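Side-chain contacts in type III effector XopAI (Xanthomonas citri, PDB 6K93), which probably binds arginine-containing peptides through a domain with the mono-ADP-ribosyltransferase fold, as an effector delivered by the type III secretion system: residues T92-L95 against I96-K99; T129-G132 against E133-P137; M150-M153 against K154-P158; E224-L227 against P228-S232; S278-P281 against N282-E285. All coordinates share one frame; numbering follows the deposited sequence.

Interaction 1. Residues T92-L95 against I96-K99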
loop_
_atom_site.group_PDB
_atom_site.type_symbol
_atom_site.label_atom_id
_atom_site.label_comp_id
_atom_site.label_asym_id
_atom_site.label_seq_id
_atom_site.Cartn_x
_atom_site.Cartn_y
_atom_site.Cartn_z
ATOM N N THR A 92 -19.699 -3.458 -6.482
ATOM C CA THR A 92 -19.304 -4.813 -6.815
ATOM C C THR A 92 -19.415 -5.118 -8.300
ATOM O O THR A 92 -19.163 -6.266 -8.695
ATOM C CB THR A 92 -20.182 -5.802 -6.052
ATOM O OG1 THR A 92 -21.558 -5.532 -6.354
ATOM C CG2 THR A 92 -19.926 -5.650 -4.560
ATOM N N SER A 93 -19.807 -4.150 -9.137
ATOM C CA SER A 93 -20.053 -4.452 -10.546
ATOM C C SER A 93 -18.762 -4.336 -11.354
ATOM O O SER A 93 -17.974 -3.405 -11.160
ATOM C CB SER A 93 -21.153 -3.545 -11.111
ATOM O OG SER A 93 -20.657 -2.246 -11.380
ATOM N N ASP A 94 -18.554 -5.321 -12.221
ATOM C CA ASP A 94 -17.413 -5.480 -13.099
ATOM C C ASP A 94 -16.121 -5.050 -12.439
ATOM O O ASP A 94 -15.557 -3.995 -12.757
ATOM C CB ASP A 94 -17.595 -4.718 -14.407
ATOM C CG ASP A 94 -16.680 -5.226 -15.488
ATOM O OD1 ASP A 94 -15.776 -6.043 -15.188
ATOM O OD2 ASP A 94 -16.859 -4.825 -16.657
ATOM N N LEU A 95 -15.643 -5.906 -11.546
ATOM C CA LEU A 95 -14.416 -5.608 -10.820
ATOM C C LEU A 95 -13.195 -5.588 -11.731
ATOM O O LEU A 95 -12.234 -4.854 -11.468
ATOM C CB LEU A 95 -14.231 -6.620 -9.697
ATOM C CG LEU A 95 -15.247 -6.472 -8.554
ATOM C CD1 LEU A 95 -15.177 -7.679 -7.640
ATOM C CD2 LEU A 95 -14.998 -5.178 -7.786
ATOM N N ILE A 96 -13.195 -6.381 -12.799
ATOM C CA ILE A 96 -12.075 -6.323 -13.734
ATOM C C ILE A 96 -12.008 -4.951 -14.407
ATOM O O ILE A 96 -10.928 -4.360 -14.541
ATOM C CB ILE A 96 -12.196 -7.470 -14.758
ATOM C CG1 ILE A 96 -11.895 -8.792 -14.047
ATOM C CG2 ILE A 96 -11.250 -7.264 -15.905
ATOM C CD1 ILE A 96 -11.827 -10.011 -14.947
ATOM N N LYS A 97 -13.160 -4.407 -14.811
ATOM C CA LYS A 97 -13.159 -3.061 -15.379
ATOM C C LYS A 97 -12.753 -2.024 -14.336
ATOM O O LYS A 97 -12.012 -1.083 -14.642
ATOM C CB LYS A 97 -14.537 -2.719 -15.953
ATOM C CG LYS A 97 -14.618 -1.328 -16.555
ATOM C CD LYS A 97 -15.905 -1.158 -17.358
ATOM C CE LYS A 97 -15.837 0.058 -18.277
ATOM N NZ LYS A 97 -16.930 0.069 -19.295
ATOM N N GLN A 98 -13.223 -2.172 -13.093
ATOM C CA GLN A 98 -12.802 -1.232 -12.052
ATOM C C GLN A 98 -11.295 -1.245 -11.871
ATOM O O GLN A 98 -10.673 -0.195 -11.688
ATOM C CB GLN A 98 -13.455 -1.573 -10.724
ATOM C CG GLN A 98 -14.903 -1.252 -10.644
ATOM C CD GLN A 98 -15.388 -1.405 -9.234
ATOM O OE1 GLN A 98 -14.883 -0.759 -8.315
ATOM N NE2 GLN A 98 -16.372 -2.278 -9.043
ATOM N N LYS A 99 -10.700 -2.434 -11.860
ATOM C CA LYS A 99 -9.261 -2.564 -11.694
ATOM C C LYS A 99 -8.520 -1.937 -12.870
ATOM O O LYS A 99 -7.533 -1.217 -12.682
ATOM C CB LYS A 99 -8.925 -4.032 -11.553
ATOM C CG LYS A 99 -7.489 -4.366 -11.485
ATOM C CD LYS A 99 -7.393 -5.867 -11.368
ATOM C CE LYS A 99 -6.018 -6.370 -11.700
ATOM N NZ LYS A 99 -6.097 -7.853 -11.913
HETATM O O HOH W 1 -15.214 -8.660 -13.135
#
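D94 O accepts from Q98 N at 3.0 Å and L95 O accepts from K99 N, the first i to i+4 backbone bonds of helix 95-109. D94 holds the N-cap position. Its side chain reaches forward over the first turn of the helix, and OD1 takes the backbone N of K97 at 3.1 Å, with an N-H...O angle of 162°. The N-H comes from above the carboxylate plane. This is helped by CG lying anti to D94 N (chi1 -161°), which swings the carboxylate across to K97. The other oxygen, D94 OD2, rests on K97 CB at 3.2 Å. The K97 chain then runs on extended, and its NZ stays 5.6 Å from D94 OD2, short of contact. A water accepts from I96 N at 3.1 Å and donates a weak bond to D94 OD1. The N-H groups of I96 and K97 thus have acceptors at the helix start, and the negative carboxylate is probably favoured by the helix dipole.

Q98 reaches back past the cap. Its NE2 donates to S93 O at 2.9 Å, with the oxygen close to the amide plane. The same NE2 also bonds to N91 O, so two carbonyls of the incoming loop hold this amide group. L95 CD2 lies 3.4 Å from Q98 NE2, where the two side chains cross.

L95 also packs on P192 and on A194 and L197 of helix 194-209. Q98 touches L197 as well, and K99 NZ bonds to A190 O and K188 O. The capped end of helix 95-109 therefore lies against the start of helix 194-209 and the loop before it.

Interaction 2. Residues T129-G132 against E133-P137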
loop_
_atom_site.group_PDB
_atom_site.type_symbol
_atom_site.label_atom_id
_atom_site.label_comp_id
_atom_site.label_asym_id
_atom_site.label_seq_id
_atom_site.Cartn_x
_atom_site.Cartn_y
_atom_site.Cartn_z
ATOM N N THR A 129 -16.039 -3.934 7.098
ATOM C CA THR A 129 -16.673 -5.185 6.680
ATOM C C THR A 129 -15.673 -6.271 6.282
ATOM O O THR A 129 -16.091 -7.339 5.815
ATOM C CB THR A 129 -17.617 -4.934 5.492
ATOM O OG1 THR A 129 -16.866 -4.553 4.338
ATOM C CG2 THR A 129 -18.654 -3.890 5.817
ATOM N N LEU A 130 -14.371 -6.023 6.426
ATOM C CA LEU A 130 -13.374 -6.905 5.835
ATOM C C LEU A 130 -13.439 -8.321 6.389
ATOM O O LEU A 130 -13.113 -9.283 5.679
ATOM C CB LEU A 130 -11.988 -6.324 6.074
ATOM C CG LEU A 130 -10.836 -7.003 5.320
ATOM C CD1 LEU A 130 -11.038 -6.822 3.831
ATOM C CD2 LEU A 130 -9.525 -6.437 5.763
ATOM N N TRP A 131 -13.843 -8.469 7.641
ATOM C CA TRP A 131 -13.860 -9.763 8.305
ATOM C C TRP A 131 -15.239 -10.408 8.320
ATOM O O TRP A 131 -15.424 -11.450 8.962
ATOM C CB TRP A 131 -13.363 -9.610 9.739
ATOM C CG TRP A 131 -11.909 -9.370 9.874
ATOM C CD1 TRP A 131 -11.036 -9.001 8.898
ATOM C CD2 TRP A 131 -11.150 -9.485 11.077
ATOM N NE1 TRP A 131 -9.767 -8.885 9.419
ATOM C CE2 TRP A 131 -9.815 -9.171 10.759
ATOM C CE3 TRP A 131 -11.471 -9.823 12.396
ATOM C CZ2 TRP A 131 -8.801 -9.192 11.712
ATOM C CZ3 TRP A 131 -10.465 -9.841 13.337
ATOM C CH2 TRP A 131 -9.145 -9.525 12.990
ATOM N N GLY A 132 -16.217 -9.814 7.658
ATOM C CA GLY A 132 -17.553 -10.359 7.696
ATOM C C GLY A 132 -18.460 -9.603 8.661
ATOM O O GLY A 132 -18.036 -8.806 9.505
ATOM N N GLU A 133 -19.737 -9.895 8.522
ATOM C CA GLU A 133 -20.788 -9.192 9.245
ATOM C C GLU A 133 -20.573 -9.196 10.759
ATOM O O GLU A 133 -20.773 -8.170 11.429
ATOM C CB GLU A 133 -22.126 -9.846 8.863
ATOM C CG GLU A 133 -23.280 -9.636 9.768
ATOM C CD GLU A 133 -24.528 -10.367 9.217
ATOM O OE1 GLU A 133 -24.823 -10.212 8.014
ATOM O OE2 GLU A 133 -25.122 -11.092 9.989
ATOM N N GLN A 134 -20.202 -10.341 11.329
ATOM C CA GLN A 134 -20.204 -10.453 12.776
ATOM C C GLN A 134 -19.124 -9.588 13.418
ATOM O O GLN A 134 -19.234 -9.266 14.606
ATOM C CB GLN A 134 -20.019 -11.915 13.180
ATOM C CG GLN A 134 -18.647 -12.449 12.943
ATOM C CD GLN A 134 -18.520 -13.170 11.626
ATOM O OE1 GLN A 134 -19.115 -12.772 10.617
ATOM N NE2 GLN A 134 -17.755 -14.258 11.627
ATOM N N TYR A 135 -18.096 -9.198 12.668
ATOM C CA TYR A 135 -17.039 -8.377 13.233
ATOM C C TYR A 135 -17.239 -6.888 13.002
ATOM O O TYR A 135 -16.390 -6.098 13.429
ATOM C CB TYR A 135 -15.688 -8.791 12.653
ATOM C CG TYR A 135 -15.241 -10.156 13.146
ATOM C CD1 TYR A 135 -14.713 -10.299 14.414
ATOM C CD2 TYR A 135 -15.359 -11.263 12.351
ATOM C CE1 TYR A 135 -14.293 -11.534 14.875
ATOM C CE2 TYR A 135 -14.954 -12.504 12.789
ATOM C CZ TYR A 135 -14.422 -12.630 14.044
ATOM O OH TYR A 135 -14.014 -13.877 14.484
ATOM N N ARG A 136 -18.354 -6.469 12.385
ATOM C CA ARG A 136 -18.500 -5.050 12.107
ATOM C C ARG A 136 -18.531 -4.202 13.380
ATOM O O ARG A 136 -17.906 -3.144 13.385
ATOM C CB ARG A 136 -19.731 -4.794 11.230
ATOM C CG ARG A 136 -19.546 -5.317 9.795
ATOM C CD ARG A 136 -20.530 -4.701 8.767
ATOM N NE ARG A 136 -21.833 -4.633 9.335
ATOM C CZ ARG A 136 -22.833 -5.462 9.016
ATOM N NH1 ARG A 136 -22.667 -6.394 8.074
ATOM N NH2 ARG A 136 -24.007 -5.362 9.630
ATOM N N PRO A 137 -19.232 -4.576 14.450
ATOM C CA PRO A 137 -19.185 -3.728 15.660
ATOM C C PRO A 137 -17.771 -3.522 16.189
ATOM O O PRO A 137 -17.397 -2.397 16.505
ATOM C CB PRO A 137 -20.096 -4.494 16.641
ATOM C CG PRO A 137 -21.074 -5.241 15.738
ATOM C CD PRO A 137 -20.244 -5.643 14.539
#
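W131 and Y135 form a T-shaped pair. The edge of the indole six-membered ring is directed at one face of the phenol ring. The ring centroids are 5.3 Å apart and the planes stand at 86°. W131 CE3 does the touching, 3.8 Å from Y135 CD1 and nearer the rim of the phenol than its centre. Behind the rings, W131 CB packs on Y135 CD2 at 3.7 Å. Both side chains have CG beside their own backbone N (chi1 -73° in W131, -70° in Y135), and both lean into the turn between them.

The backbone makes a tight turn here. A type I turn runs from T129 to G132, and Y135 N then donates to G132 O at 3.2 Å as the chain enters a 3-10 turn. G132 has positive phi, at backbone angles where a CB would press on the carbonyl O of W131. At the start of the turn, T129 CG2 meets R136 CD at 3.6 Å, the arginine chain crossing the methyl.

T129 OG1 bonds to T125 O and to H195 NE2. W131 also makes a cation-pi contact with R139. The corner thus joins helix 117-128 to helix 136-156 and touches helix 194-209 through H195.

Interaction 3. Residues M150-M153 against K154-P158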
loop_
_atom_site.group_PDB
_atom_site.type_symbol
_atom_site.label_atom_id
_atom_site.label_comp_id
_atom_site.label_asym_id
_atom_site.label_seq_id
_atom_site.Cartn_x
_atom_site.Cartn_y
_atom_site.Cartn_z
ATOM N N MET A 150 -5.476 9.608 13.966
ATOM C CA MET A 150 -4.931 10.349 12.839
ATOM C C MET A 150 -5.386 11.809 12.841
ATOM O O MET A 150 -4.610 12.685 12.444
ATOM C CB MET A 150 -5.304 9.645 11.532
ATOM C CG MET A 150 -4.647 8.292 11.427
ATOM S SD MET A 150 -2.856 8.391 11.683
ATOM C CE MET A 150 -2.375 6.725 11.294
ATOM N N ALA A 151 -6.609 12.112 13.288
ATOM C CA ALA A 151 -6.969 13.512 13.471
ATOM C C ALA A 151 -6.051 14.173 14.489
ATOM O O ALA A 151 -5.602 15.312 14.290
ATOM C CB ALA A 151 -8.432 13.607 13.891
ATOM N N GLN A 152 -5.760 13.470 15.591
ATOM C CA GLN A 152 -4.835 14.000 16.586
ATOM C C GLN A 152 -3.440 14.145 15.999
ATOM O O GLN A 152 -2.720 15.101 16.295
ATOM C CB GLN A 152 -4.798 13.090 17.806
ATOM C CG GLN A 152 -4.111 13.732 18.999
ATOM C CD GLN A 152 -4.832 14.971 19.487
ATOM O OE1 GLN A 152 -6.035 14.941 19.764
ATOM N NE2 GLN A 152 -4.100 16.074 19.596
ATOM N N MET A 153 -3.043 13.201 15.160
ATOM C CA MET A 153 -1.729 13.266 14.538
ATOM C C MET A 153 -1.593 14.482 13.643
ATOM O O MET A 153 -0.541 15.126 13.620
ATOM C CB MET A 153 -1.460 12.002 13.725
ATOM C CG MET A 153 -0.034 11.956 13.249
ATOM S SD MET A 153 0.456 10.289 12.870
ATOM C CE MET A 153 0.122 9.398 14.394
ATOM N N LYS A 154 -2.632 14.795 12.876
ATOM C CA LYS A 154 -2.591 15.967 12.012
ATOM C C LYS A 154 -2.457 17.241 12.836
ATOM O O LYS A 154 -1.825 18.210 12.393
ATOM C CB LYS A 154 -3.849 16.031 11.157
ATOM C CG LYS A 154 -3.871 15.018 10.018
ATOM C CD LYS A 154 -5.294 14.761 9.554
ATOM C CE LYS A 154 -5.941 16.040 9.022
ATOM N NZ LYS A 154 -7.237 15.748 8.341
ATOM N N TRP A 155 -3.058 17.260 14.028
ATOM C CA TRP A 155 -2.962 18.424 14.902
ATOM C C TRP A 155 -1.574 18.546 15.511
ATOM O O TRP A 155 -1.019 19.650 15.597
ATOM C CB TRP A 155 -4.016 18.314 15.992
ATOM C CG TRP A 155 -4.020 19.432 16.954
ATOM C CD1 TRP A 155 -3.472 19.449 18.198
ATOM C CD2 TRP A 155 -4.620 20.707 16.753
ATOM N NE1 TRP A 155 -3.689 20.675 18.790
ATOM C CE2 TRP A 155 -4.396 21.464 17.919
ATOM C CE3 TRP A 155 -5.327 21.288 15.693
ATOM C CZ2 TRP A 155 -4.853 22.771 18.055
ATOM C CZ3 TRP A 155 -5.779 22.584 15.830
ATOM C CH2 TRP A 155 -5.541 23.311 17.004
ATOM N N ASN A 156 -0.995 17.421 15.933
ATOM C CA ASN A 156 0.322 17.415 16.568
ATOM C C ASN A 156 1.466 17.555 15.576
ATOM O O ASN A 156 2.593 17.871 15.984
ATOM C CB ASN A 156 0.514 16.118 17.356
ATOM C CG ASN A 156 -0.456 15.993 18.505
ATOM O OD1 ASN A 156 -1.049 16.978 18.934
ATOM N ND2 ASN A 156 -0.620 14.772 19.014
ATOM N N HIS A 157 1.204 17.313 14.299
ATOM C CA HIS A 157 2.207 17.343 13.235
ATOM C C HIS A 157 1.621 18.185 12.108
ATOM O O HIS A 157 1.132 17.662 11.100
ATOM C CB HIS A 157 2.572 15.927 12.800
ATOM C CG HIS A 157 3.177 15.116 13.903
ATOM N ND1 HIS A 157 4.534 15.095 14.153
ATOM C CD2 HIS A 157 2.605 14.344 14.857
ATOM C CE1 HIS A 157 4.772 14.318 15.196
ATOM N NE2 HIS A 157 3.618 13.851 15.642
ATOM N N PRO A 158 1.671 19.508 12.266
ATOM C CA PRO A 158 0.928 20.375 11.340
ATOM C C PRO A 158 1.314 20.232 9.891
ATOM O O PRO A 158 0.514 20.632 9.038
ATOM C CB PRO A 158 1.239 21.797 11.846
ATOM C CG PRO A 158 1.712 21.615 13.257
ATOM C CD PRO A 158 2.324 20.256 13.356
#
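Q152 and N156 are bonded twice, once through the backbone and once through their side chains. N156 N donates to Q152 O at 2.9 Å. Q152 NE2 donates to N156 OD1 at 3.3 Å, with an N-H...O angle of 155°. The acceptor lies in the amide plane of Q152, but the donor sits above the carbonyl plane of N156. This is a long bond, well aimed by the donor but off the lone-pair directions of the acceptor. The amide planes are 43° apart. The Q152 chain bends at chi2 (63°), which brings NE2 round toward the C terminus. Q152 NE2 also lies 3.7 Å from W155 CD1, oblique to the indole.

M150 O accepts from K154 N at 2.9 Å, and A151 O from W155 N. M153 O takes a weak bond from H157 N, where the chain leaves helical geometry. That oxygen lies at the edge of the imidazole, while M153 CG meets H157 CD2 at 3.9 Å. The amine of K154 finds its acceptors elsewhere, at M163 O and T165 OG1.

This is the C-terminal end of helix 136-156. M150 and K154 pack on helix 165-174. M150 and M153 touch F277, and H157 touches M276, in the loop before strand 285-288.

Interaction 4. Residues E224-L227 against P228-S232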
loop_
_atom_site.group_PDB
_atom_site.type_symbol
_atom_site.label_atom_id
_atom_site.label_comp_id
_atom_site.label_asym_id
_atom_site.label_seq_id
_atom_site.Cartn_x
_atom_site.Cartn_y
_atom_site.Cartn_z
ATOM N N GLU A 224 11.030 -11.351 0.539
ATOM C CA GLU A 224 9.738 -12.000 0.342
ATOM C C GLU A 224 9.979 -13.423 -0.117
ATOM O O GLU A 224 11.012 -13.719 -0.709
ATOM C CB GLU A 224 8.880 -11.257 -0.700
ATOM C CG GLU A 224 8.462 -9.856 -0.336
ATOM C CD GLU A 224 7.463 -9.293 -1.273
ATOM O OE1 GLU A 224 6.564 -10.050 -1.718
ATOM O OE2 GLU A 224 7.500 -8.068 -1.542
ATOM N N ASP A 225 9.011 -14.290 0.119
ATOM C CA ASP A 225 9.153 -15.675 -0.345
ATOM C C ASP A 225 8.382 -15.854 -1.652
ATOM O O ASP A 225 7.320 -16.471 -1.712
ATOM C CB ASP A 225 8.678 -16.676 0.692
ATOM C CG ASP A 225 9.697 -16.951 1.765
ATOM O OD1 ASP A 225 10.965 -16.939 1.511
ATOM O OD2 ASP A 225 9.249 -17.212 2.870
ATOM N N GLN A 226 8.958 -15.346 -2.720
ATOM C CA GLN A 226 8.424 -15.453 -4.069
ATOM C C GLN A 226 9.222 -16.483 -4.863
ATOM O O GLN A 226 10.386 -16.767 -4.560
ATOM C CB GLN A 226 8.452 -14.102 -4.800
ATOM C CG GLN A 226 7.722 -12.958 -4.107
ATOM C CD GLN A 226 6.192 -13.096 -4.110
ATOM O OE1 GLN A 226 5.620 -14.036 -4.670
ATOM N NE2 GLN A 226 5.521 -12.149 -3.441
ATOM N N LEU A 227 8.581 -17.037 -5.880
ATOM C CA LEU A 227 9.188 -18.056 -6.715
ATOM C C LEU A 227 10.059 -17.427 -7.795
ATOM O O LEU A 227 9.892 -16.251 -8.147
ATOM C CB LEU A 227 8.094 -18.893 -7.346
ATOM C CG LEU A 227 7.345 -19.810 -6.369
ATOM C CD1 LEU A 227 5.999 -20.157 -6.964
ATOM C CD2 LEU A 227 8.185 -21.039 -6.118
ATOM N N PRO A 228 10.985 -18.204 -8.354
ATOM C CA PRO A 228 11.853 -17.643 -9.399
ATOM C C PRO A 228 11.093 -17.111 -10.602
ATOM O O PRO A 228 11.464 -16.053 -11.123
ATOM C CB PRO A 228 12.762 -18.815 -9.762
ATOM C CG PRO A 228 12.833 -19.622 -8.466
ATOM C CD PRO A 228 11.443 -19.531 -7.896
ATOM N N ASP A 229 10.038 -17.799 -11.061
ATOM C CA ASP A 229 9.306 -17.291 -12.220
ATOM C C ASP A 229 8.552 -16.006 -11.890
ATOM O O ASP A 229 8.356 -15.154 -12.765
ATOM C CB ASP A 229 8.321 -18.344 -12.734
ATOM C CG ASP A 229 8.991 -19.443 -13.544
ATOM O OD1 ASP A 229 10.233 -19.459 -13.637
ATOM O OD2 ASP A 229 8.252 -20.292 -14.093
ATOM N N TRP A 230 8.118 -15.856 -10.639
ATOM C CA TRP A 230 7.502 -14.608 -10.208
ATOM C C TRP A 230 8.475 -13.461 -10.385
ATOM O O TRP A 230 8.104 -12.395 -10.887
ATOM C CB TRP A 230 7.035 -14.750 -8.760
ATOM C CG TRP A 230 6.340 -13.595 -8.167
ATOM C CD1 TRP A 230 5.004 -13.437 -7.994
ATOM C CD2 TRP A 230 6.956 -12.420 -7.619
ATOM N NE1 TRP A 230 4.741 -12.234 -7.365
ATOM C CE2 TRP A 230 5.926 -11.590 -7.124
ATOM C CE3 TRP A 230 8.287 -11.983 -7.489
ATOM C CZ2 TRP A 230 6.177 -10.361 -6.544
ATOM C CZ3 TRP A 230 8.535 -10.751 -6.897
ATOM C CH2 TRP A 230 7.489 -9.959 -6.429
ATOM N N VAL A 231 9.741 -13.681 -10.028
ATOM C CA VAL A 231 10.730 -12.636 -10.177
ATOM C C VAL A 231 10.953 -12.325 -11.645
ATOM O O VAL A 231 10.935 -11.158 -12.051
ATOM C CB VAL A 231 12.044 -13.042 -9.487
ATOM C CG1 VAL A 231 13.108 -11.986 -9.787
ATOM C CG2 VAL A 231 11.833 -13.205 -7.992
ATOM N N SER A 232 11.194 -13.352 -12.465
ATOM C CA SER A 232 11.569 -13.066 -13.849
ATOM C C SER A 232 10.412 -12.499 -14.666
ATOM O O SER A 232 10.669 -11.804 -15.662
ATOM C CB SER A 232 12.152 -14.311 -14.516
ATOM O OG SER A 232 11.306 -15.435 -14.431
#
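L227 O accepts from V231 N at 3.2 Å and opens helix 228-234. L227 is the N-cap residue, and P228 is the first of the helix. Before it the chain bends at D225 after strand 218-224, with a weak bond from Q226 N to E224 O, and runs extended through Q226 and L227.

The amide of Q226 lies flat over one face of the W230 indole, with the two planes 6° apart. Its CD sits 3.4 Å from W230 CE2, and OE1 lies above the pyrrole side of the ring. Q226 CG makes a CH-pi contact, 3.5 Å from the centroid of the six-membered ring and almost on the ring normal. A bend at chi2 (-70°) lays the amide along the indole. W230 CG is anti to its own N (chi1 -178°), which turns the ring back toward Q226. Q226 NE2 donates to E224 OE1 at 2.9 Å, with E224 OE1 in the amide plane.

E224 OE2 forms a salt bridge with R245, and W230 has a cation-pi contact with R234. Q226 OE1 and W230 NE1 are not hydrogen-bonded, so the stack probably rests on dispersion, with the CH-pi contact of CG. The E224 carboxylate fixes the amide's rotation and probably polarises its N-H.

Interaction 5. Residues S278-P281 against N282-E285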
loop_
_atom_site.group_PDB
_atom_site.type_symbol
_atom_site.label_atom_id
_atom_site.label_comp_id
_atom_site.label_asym_id
_atom_site.label_seq_id
_atom_site.Cartn_x
_atom_site.Cartn_y
_atom_site.Cartn_z
ATOM N N SER A 278 2.425 3.628 11.561
ATOM C CA SER A 278 2.373 2.185 11.684
ATOM C C SER A 278 1.917 1.758 13.070
ATOM O O SER A 278 2.161 2.427 14.085
ATOM C CB SER A 278 3.759 1.613 11.407
ATOM O OG SER A 278 3.757 0.207 11.486
ATOM N N GLU A 279 1.279 0.592 13.103
ATOM C CA GLU A 279 0.962 -0.100 14.340
ATOM C C GLU A 279 2.148 -0.812 14.948
ATOM O O GLU A 279 2.031 -1.300 16.074
ATOM C CB GLU A 279 -0.152 -1.124 14.097
ATOM C CG GLU A 279 -1.424 -0.451 13.802
ATOM C CD GLU A 279 -2.645 -1.235 14.237
ATOM O OE1 GLU A 279 -2.516 -2.418 14.624
ATOM O OE2 GLU A 279 -3.702 -0.626 14.157
ATOM N N ARG A 280 3.263 -0.897 14.236
ATOM C CA ARG A 280 4.511 -1.437 14.776
ATOM C C ARG A 280 5.513 -0.283 14.810
ATOM O O ARG A 280 6.303 -0.108 13.876
ATOM C CB ARG A 280 4.985 -2.635 13.959
ATOM C CG ARG A 280 4.254 -3.918 14.408
ATOM C CD ARG A 280 4.702 -5.150 13.640
ATOM N NE ARG A 280 4.593 -4.930 12.202
ATOM C CZ ARG A 280 3.448 -4.728 11.561
ATOM N NH1 ARG A 280 2.303 -4.754 12.229
ATOM N NH2 ARG A 280 3.446 -4.518 10.254
ATOM N N PRO A 281 5.484 0.541 15.865
ATOM C CA PRO A 281 6.336 1.750 15.865
ATOM C C PRO A 281 7.829 1.456 15.925
ATOM O O PRO A 281 8.629 2.357 15.638
ATOM C CB PRO A 281 5.865 2.519 17.113
ATOM C CG PRO A 281 4.451 2.039 17.348
ATOM C CD PRO A 281 4.476 0.576 16.940
ATOM N N ASN A 282 8.239 0.228 16.268
ATOM C CA ASN A 282 9.659 -0.092 16.242
ATOM C C ASN A 282 10.174 -0.379 14.836
ATOM O O ASN A 282 11.388 -0.535 14.665
ATOM C CB ASN A 282 9.951 -1.286 17.143
ATOM C CG ASN A 282 10.182 -0.881 18.576
ATOM O OD1 ASN A 282 10.665 0.216 18.852
ATOM N ND2 ASN A 282 9.827 -1.761 19.502
ATOM N N GLU A 283 9.297 -0.439 13.835
ATOM C CA GLU A 283 9.707 -0.647 12.458
ATOM C C GLU A 283 10.014 0.706 11.804
ATOM O O GLU A 283 9.621 1.775 12.288
ATOM C CB GLU A 283 8.619 -1.386 11.651
ATOM C CG GLU A 283 8.340 -2.851 12.085
ATOM C CD GLU A 283 7.427 -3.638 11.126
ATOM O OE1 GLU A 283 6.904 -3.071 10.133
ATOM O OE2 GLU A 283 7.216 -4.848 11.374
ATOM N N GLN A 284 10.736 0.641 10.683
ATOM C CA GLN A 284 11.076 1.802 9.845
ATOM C C GLN A 284 10.708 1.459 8.394
ATOM O O GLN A 284 11.556 1.318 7.503
ATOM C CB GLN A 284 12.560 2.189 9.983
ATOM C CG GLN A 284 12.864 2.753 11.373
ATOM C CD GLN A 284 14.329 3.120 11.554
ATOM O OE1 GLN A 284 14.977 2.620 12.455
ATOM N NE2 GLN A 284 14.836 4.014 10.710
ATOM N N GLU A 285 9.396 1.324 8.153
ATOM C CA GLU A 285 8.882 0.893 6.864
ATOM C C GLU A 285 8.837 2.044 5.883
ATOM O O GLU A 285 8.463 3.165 6.229
ATOM C CB GLU A 285 7.497 0.274 7.028
ATOM C CG GLU A 285 6.913 -0.241 5.740
ATOM C CD GLU A 285 5.648 -1.072 5.946
ATOM O OE1 GLU A 285 5.117 -1.122 7.070
ATOM O OE2 GLU A 285 5.201 -1.674 4.959
HETATM O O HOH W 2 5.548 -0.672 9.741
HETATM O O HOH W 3 4.747 -3.513 8.147
HETATM O O HOH W 4 10.417 3.504 14.247
#
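The side chains of R280 and E283 meet across a type I turn that runs from R280 to E283. P281 and N282 are its two central residues, and N282 turns its side chain away from the preceding segment. E283 closes the turn. Its backbone N donates to R280 O at 3.0 Å, with an N-H...O angle of 164°.

The side chains of R280 and E283 run side by side from this turn and point the same way. R280 NE donates to E283 OE2 at 2.8 Å, which makes a salt bridge. OE2 lies in the guanidinium plane, at its edge. The carboxylate is turned 74° from that plane, so OE2 is met from above the carboxylate. One N-H thus makes the link, not a paired two-bond grip. A bend at R280 chi3 (-53°) swings NE onto the acid. R280 NH1 is held separately by T175 O.

Q284 carries the chain on, pairing with E251. E285 then begins strand 285-288. Two waters lie within bonding distance of E283 OE1 and E285 OE1, though they cannot supply protons to every acceptor in reach. One lies 2.7 Å from S278 OG, and the other takes a weak bond from R280 NH2. E285 OE2 bonds to W174 NE1. Solvent thus adds to the direct R280-E283 bridge and probably eases the gathering of negative charge.

S278 OG accepts from R280 N at 3.0 Å, an ST turn. The loop combines an ST turn and a type I turn, clasped by an i to i+3 salt bridge, and leads into strand 285-288 of the three-stranded antiparallel sheet.

From the N terminus, interaction 1 caps the start of helix 95-109. Interaction 2 closes the turn between helices 117-128 and 136-156. Interaction 3 ends that second helix, with its centre about 28 Å from that of interaction 2. Interaction 4 leads from strand 218-224, at the edge of the five-stranded sheet, into helix 228-234. Interaction 5 closes the turn ahead of strand 285-288, the middle strand of the three-stranded sheet. All five follow in series, with none nested or crossing. Interactions 3 and 5 come closest, about 6 Å between nearest atoms, while 3 and 4, like 1 and 5, lie on opposite sides of the chain's centre.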